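Local coordinates for uncharacterized protein (Streptococcus mutans, PDB 3L7Y) that is uncharacterized but belongs to the haloacid dehalogenase-like hydrolases, binds a magnesium ion and probably acts as a phosphatase, at residues I123-Y128 with A202-S207; Q136-L141 with T186-E191. All blocks are in the same frame, centred on the assembly; numbering follows the deposited sequence.

Contact 1. Residues I123-Y128 with A202-S207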
# COMPACT_ATOMS: atom_id res chain seq x y z
N ILE A 123 11.95 -6.31 14.43
CA ILE A 123 12.48 -5.15 13.74
C ILE A 123 13.99 -5.01 13.96
O ILE A 123 14.75 -4.80 13.03
CB ILE A 123 11.77 -3.88 14.23
CG1 ILE A 123 10.26 -3.99 14.00
CG2 ILE A 123 12.34 -2.64 13.55
CD1 ILE A 123 9.50 -2.79 14.49
N ALA A 124 14.43 -5.12 15.21
CA ALA A 124 15.84 -4.95 15.50
C ALA A 124 16.61 -6.04 14.81
O ALA A 124 17.70 -5.83 14.28
CB ALA A 124 16.08 -4.99 17.01
N SER A 125 16.02 -7.23 14.77
CA SER A 125 16.74 -8.37 14.20
C SER A 125 16.83 -8.33 12.66
O SER A 125 17.89 -8.61 12.11
CB SER A 125 16.17 -9.68 14.73
OG SER A 125 16.48 -10.75 13.86
N ILE A 126 15.75 -7.98 11.97
CA ILE A 126 15.81 -7.88 10.50
C ILE A 126 16.69 -6.70 10.09
O ILE A 126 17.35 -6.74 9.06
CB ILE A 126 14.41 -7.72 9.85
CG1 ILE A 126 14.48 -7.98 8.33
CG2 ILE A 126 13.88 -6.31 10.10
CD1 ILE A 126 14.78 -9.39 7.97
N ILE A 127 16.71 -5.65 10.91
CA ILE A 127 17.58 -4.50 10.65
C ILE A 127 19.05 -4.89 10.72
O ILE A 127 19.86 -4.51 9.85
CB ILE A 127 17.31 -3.33 11.63
CG1 ILE A 127 16.02 -2.60 11.25
CG2 ILE A 127 18.47 -2.35 11.65
CD1 ILE A 127 15.66 -1.46 12.19
N TYR A 128 19.40 -5.64 11.76
CA TYR A 128 20.78 -6.07 11.96
C TYR A 128 21.21 -6.94 10.78
O TYR A 128 22.32 -6.83 10.26
CB TYR A 128 20.93 -6.85 13.26
CG TYR A 128 22.32 -7.38 13.48
CD1 TYR A 128 23.29 -6.61 14.08
CD2 TYR A 128 22.66 -8.66 13.05
CE1 TYR A 128 24.58 -7.09 14.27
CE2 TYR A 128 23.94 -9.16 13.23
CZ TYR A 128 24.89 -8.37 13.84
OH TYR A 128 26.16 -8.86 14.03
N ALA A 202 12.89 -13.77 3.45
CA ALA A 202 12.00 -14.90 3.64
C ALA A 202 12.73 -16.09 4.28
O ALA A 202 12.11 -16.93 4.90
CB ALA A 202 11.39 -15.32 2.33
N ASP A 203 14.04 -16.16 4.09
CA ASP A 203 14.83 -17.29 4.61
C ASP A 203 15.42 -17.02 5.98
O ASP A 203 16.12 -17.88 6.53
CB ASP A 203 15.99 -17.60 3.66
CG ASP A 203 15.53 -18.31 2.40
OD1 ASP A 203 14.38 -18.77 2.36
OD2 ASP A 203 16.34 -18.40 1.44
N TYR A 204 15.16 -15.84 6.53
CA TYR A 204 15.80 -15.42 7.78
C TYR A 204 15.01 -15.88 9.01
O TYR A 204 13.86 -16.26 8.90
CB TYR A 204 15.99 -13.90 7.81
CG TYR A 204 16.90 -13.41 8.93
CD1 TYR A 204 18.17 -13.95 9.10
CD2 TYR A 204 16.48 -12.43 9.83
CE1 TYR A 204 19.00 -13.52 10.11
CE2 TYR A 204 17.31 -11.99 10.85
CZ TYR A 204 18.57 -12.54 10.98
OH TYR A 204 19.41 -12.12 11.99
N LYS A 205 15.63 -15.82 10.19
CA LYS A 205 14.97 -16.31 11.39
C LYS A 205 13.67 -15.57 11.73
O LYS A 205 12.84 -16.09 12.47
CB LYS A 205 15.94 -16.30 12.59
CG LYS A 205 16.45 -14.91 13.01
CD LYS A 205 17.51 -15.02 14.15
CE LYS A 205 17.94 -13.64 14.62
NZ LYS A 205 18.96 -13.69 15.71
N THR A 206 13.48 -14.36 11.22
CA THR A 206 12.22 -13.64 11.48
C THR A 206 11.10 -14.07 10.54
O THR A 206 10.04 -13.46 10.48
CB THR A 206 12.42 -12.10 11.37
OG1 THR A 206 13.09 -11.79 10.16
CG2 THR A 206 13.27 -11.58 12.56
N SER A 207 11.34 -15.15 9.81
CA SER A 207 10.47 -15.58 8.71
C SER A 207 8.98 -15.64 9.00
O SER A 207 8.17 -15.30 8.15
CB SER A 207 10.93 -16.92 8.17
OG SER A 207 10.20 -17.25 7.00
O HOH W 1 19.95 -10.15 13.59
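The hydroxyl OH of Tyr204 and the carbonyl O of Ser125 are joined through one water, which lies 2.6 Å from Tyr204 OH and donates to Ser125 O at 3.0 Å. The water sits at the edge of the Tyr204 ring and in its plane, so the bridge prolongs the ring toward the helix backbone. With CG anti to the backbone N (chi1 -168°), the tyrosine reaches away from its own loop and turns its CD2-CE2 side toward Ser125 and Ile126. Ser125 OG comes to this same edge, near the ring plane, 3.4 Å from Tyr204 CE2. Carbon hems in the serine oxygen from two more residues: Lys205 CE lies 3.3 Å from Ser125 OG, and Thr206 CG2 also touches it, all by van der Waals contact. Lys205, extended beyond CG, passes its CG over one face of the tyrosine ring toward the rim. One helical position on, the CD1 methyl of Ile126 meets both Tyr204 CD2, 3.9 Å away, and Thr206 OG1, which lie on the same side of it. The loop keeps its shape through a type I turn from Tyr204 to Ser207, closed by Ser207 N to Tyr204 O at 2.9 Å, while Ser207 OG bonds to Ala202 O. Solvent reaches the lysine side, whereas Ile126 and Thr206 are buried. Phe129, a turn farther along helix 120-133, stacks on Tyr204. The contact thus ties that helix to the loop between helix 194-202 and strand 210-214, and behind it Ile123, Ile126 and Ile127 rest on Leu185 of strand 182-188.

Contact 2. Residues Q136-L141 with T186-E191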
# COMPACT_ATOMS: atom_id res chain seq x y z
N GLN A 136 23.88 -2.17 1.04
CA GLN A 136 23.45 -1.23 0.01
C GLN A 136 21.99 -0.80 0.17
O GLN A 136 21.57 0.19 -0.42
CB GLN A 136 23.71 -1.74 -1.42
CG GLN A 136 22.83 -2.92 -1.88
CD GLN A 136 23.35 -4.28 -1.39
OE1 GLN A 136 23.82 -4.40 -0.26
NE2 GLN A 136 23.26 -5.29 -2.24
N ALA A 137 21.22 -1.53 0.97
CA ALA A 137 19.81 -1.17 1.11
C ALA A 137 19.64 -0.02 2.08
O ALA A 137 20.17 -0.05 3.19
CB ALA A 137 18.96 -2.35 1.53
N VAL A 138 18.91 1.01 1.66
CA VAL A 138 18.54 2.09 2.56
C VAL A 138 17.31 1.67 3.36
O VAL A 138 16.28 1.26 2.80
CB VAL A 138 18.24 3.40 1.79
CG1 VAL A 138 17.79 4.48 2.76
CG2 VAL A 138 19.48 3.86 1.04
N ILE A 139 17.42 1.79 4.68
CA ILE A 139 16.38 1.32 5.57
C ILE A 139 15.55 2.46 6.13
O ILE A 139 16.08 3.35 6.80
CB ILE A 139 16.98 0.53 6.75
CG1 ILE A 139 17.73 -0.72 6.25
CG2 ILE A 139 15.88 0.15 7.74
CD1 ILE A 139 18.69 -1.35 7.31
N ALA A 140 14.25 2.43 5.89
CA ALA A 140 13.35 3.40 6.50
C ALA A 140 12.29 2.71 7.36
O ALA A 140 11.71 1.69 6.96
CB ALA A 140 12.71 4.27 5.44
N LEU A 141 12.07 3.25 8.55
CA LEU A 141 11.06 2.72 9.46
C LEU A 141 9.80 3.56 9.37
O LEU A 141 9.86 4.80 9.43
CB LEU A 141 11.60 2.72 10.89
CG LEU A 141 13.03 2.25 11.03
CD1 LEU A 141 13.55 2.45 12.45
CD2 LEU A 141 13.12 0.79 10.62
N THR A 186 10.74 -0.03 5.10
CA THR A 186 10.91 0.02 3.66
C THR A 186 12.39 -0.02 3.30
O THR A 186 13.21 0.67 3.90
CB THR A 186 10.24 1.27 3.05
OG1 THR A 186 8.82 1.22 3.29
CG2 THR A 186 10.49 1.33 1.55
N LEU A 187 12.73 -0.86 2.33
CA LEU A 187 14.08 -0.86 1.81
C LEU A 187 14.09 -0.21 0.44
O LEU A 187 13.25 -0.51 -0.41
CB LEU A 187 14.61 -2.29 1.70
CG LEU A 187 14.64 -3.16 2.95
CD1 LEU A 187 15.46 -4.40 2.68
CD2 LEU A 187 15.22 -2.38 4.12
N GLN A 188 15.04 0.70 0.23
CA GLN A 188 15.27 1.20 -1.12
C GLN A 188 16.47 0.46 -1.68
O GLN A 188 17.56 0.47 -1.09
CB GLN A 188 15.50 2.71 -1.14
CG GLN A 188 15.47 3.28 -2.56
CD GLN A 188 16.19 4.61 -2.66
OE1 GLN A 188 17.34 4.73 -2.26
NE2 GLN A 188 15.50 5.61 -3.19
N VAL A 189 16.26 -0.20 -2.81
CA VAL A 189 17.22 -1.14 -3.34
C VAL A 189 17.21 -1.03 -4.85
O VAL A 189 16.28 -0.48 -5.43
CB VAL A 189 16.83 -2.57 -2.96
CG1 VAL A 189 16.72 -2.72 -1.45
CG2 VAL A 189 15.51 -2.94 -3.60
N LYS A 190 18.26 -1.54 -5.49
CA LYS A 190 18.27 -1.67 -6.94
C LYS A 190 17.18 -2.66 -7.33
O LYS A 190 17.10 -3.75 -6.76
CB LYS A 190 19.64 -2.15 -7.42
CG LYS A 190 20.63 -1.04 -7.68
CD LYS A 190 22.01 -1.58 -8.05
N GLU A 191 16.33 -2.29 -8.28
CA GLU A 191 15.24 -3.19 -8.67
C GLU A 191 15.78 -4.58 -9.00
O GLU A 191 15.09 -5.58 -8.79
CB GLU A 191 14.43 -2.61 -9.85
CG GLU A 191 13.24 -3.47 -10.29
CD GLU A 191 12.27 -3.80 -9.15
OE1 GLU A 191 11.34 -4.60 -9.37
OE2 GLU A 191 12.44 -3.27 -8.04
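Val138 and Gln188 form a hydrogen-bonded pair in an antiparallel ladder at the middle of a mixed six-stranded sheet, the sheet of the cap domain in this family of haloacid dehalogenase-like hydrolases. Their two backbone bonds, Val138 N to Gln188 O at 3.1 Å and Gln188 N to Val138 O at 2.9 Å, both fall on carbonyl lone pairs. Ala140 and Thr186 make the second such pair, with Thr186 N only 2.7 Å from Ala140 O. Between them Ile139 and Leu187 are a non-hydrogen-bonded pair whose side chains run alongside each other on the face turned to helix 120-133. Here packing is close: Ile139 CG1 meets Leu187 CD2 at 3.7 Å, and Ile130 of the helix presses on both Ile139 and Ala137. The other face, carrying Val138, Ala140, Thr186 and Gln188, lies under helix 155-161. It is buried at Ala140 and Thr186, where Thr186 OG1 bonds to Asp221 of the next strand, but partly open at Val138 and Gln188. There the side chains cover each other broadly but at longer range: the glutamine chain, extended beyond CG, lies beside the valine, and Gln188 OE1 is 4.0 Å from Val138 CG2. Beyond the last bonded pair both chains pass into loop but stay side by side, although Gln136 is exposed. The backbone still touches, Ala137 CA pointing its hydrogen at Gln188 O. Val189, with CG1 beside its backbone N (chi1 -58°), sets that methyl 3.7 Å from Ala137 CB.

Overall arrangement
Both contacts belong to one layered unit: contact 2 zips together two central strands of the six-stranded sheet, and contact 1 fastens a loop to the helix that covers one face of it. Helix 120-133 is followed, after a short loop, by strand 138-143, and the two contacts meet where Ile127 CD1 packs 3.7 Å from Leu141 CD2. In sequence, 136-141 and 186-191 are nested between the two segments of contact 1. Regular main-chain bonds and aliphatic side chains hold the strand pair, buried except toward its Val138-Gln188 end; the more peripheral helix-loop contact relies on a water bridge, a tyrosine edge and scattered methyl contacts. Contact 2 also lies nearer the metal: the Thr186 side chain is about 13 Å from the magnesium ion.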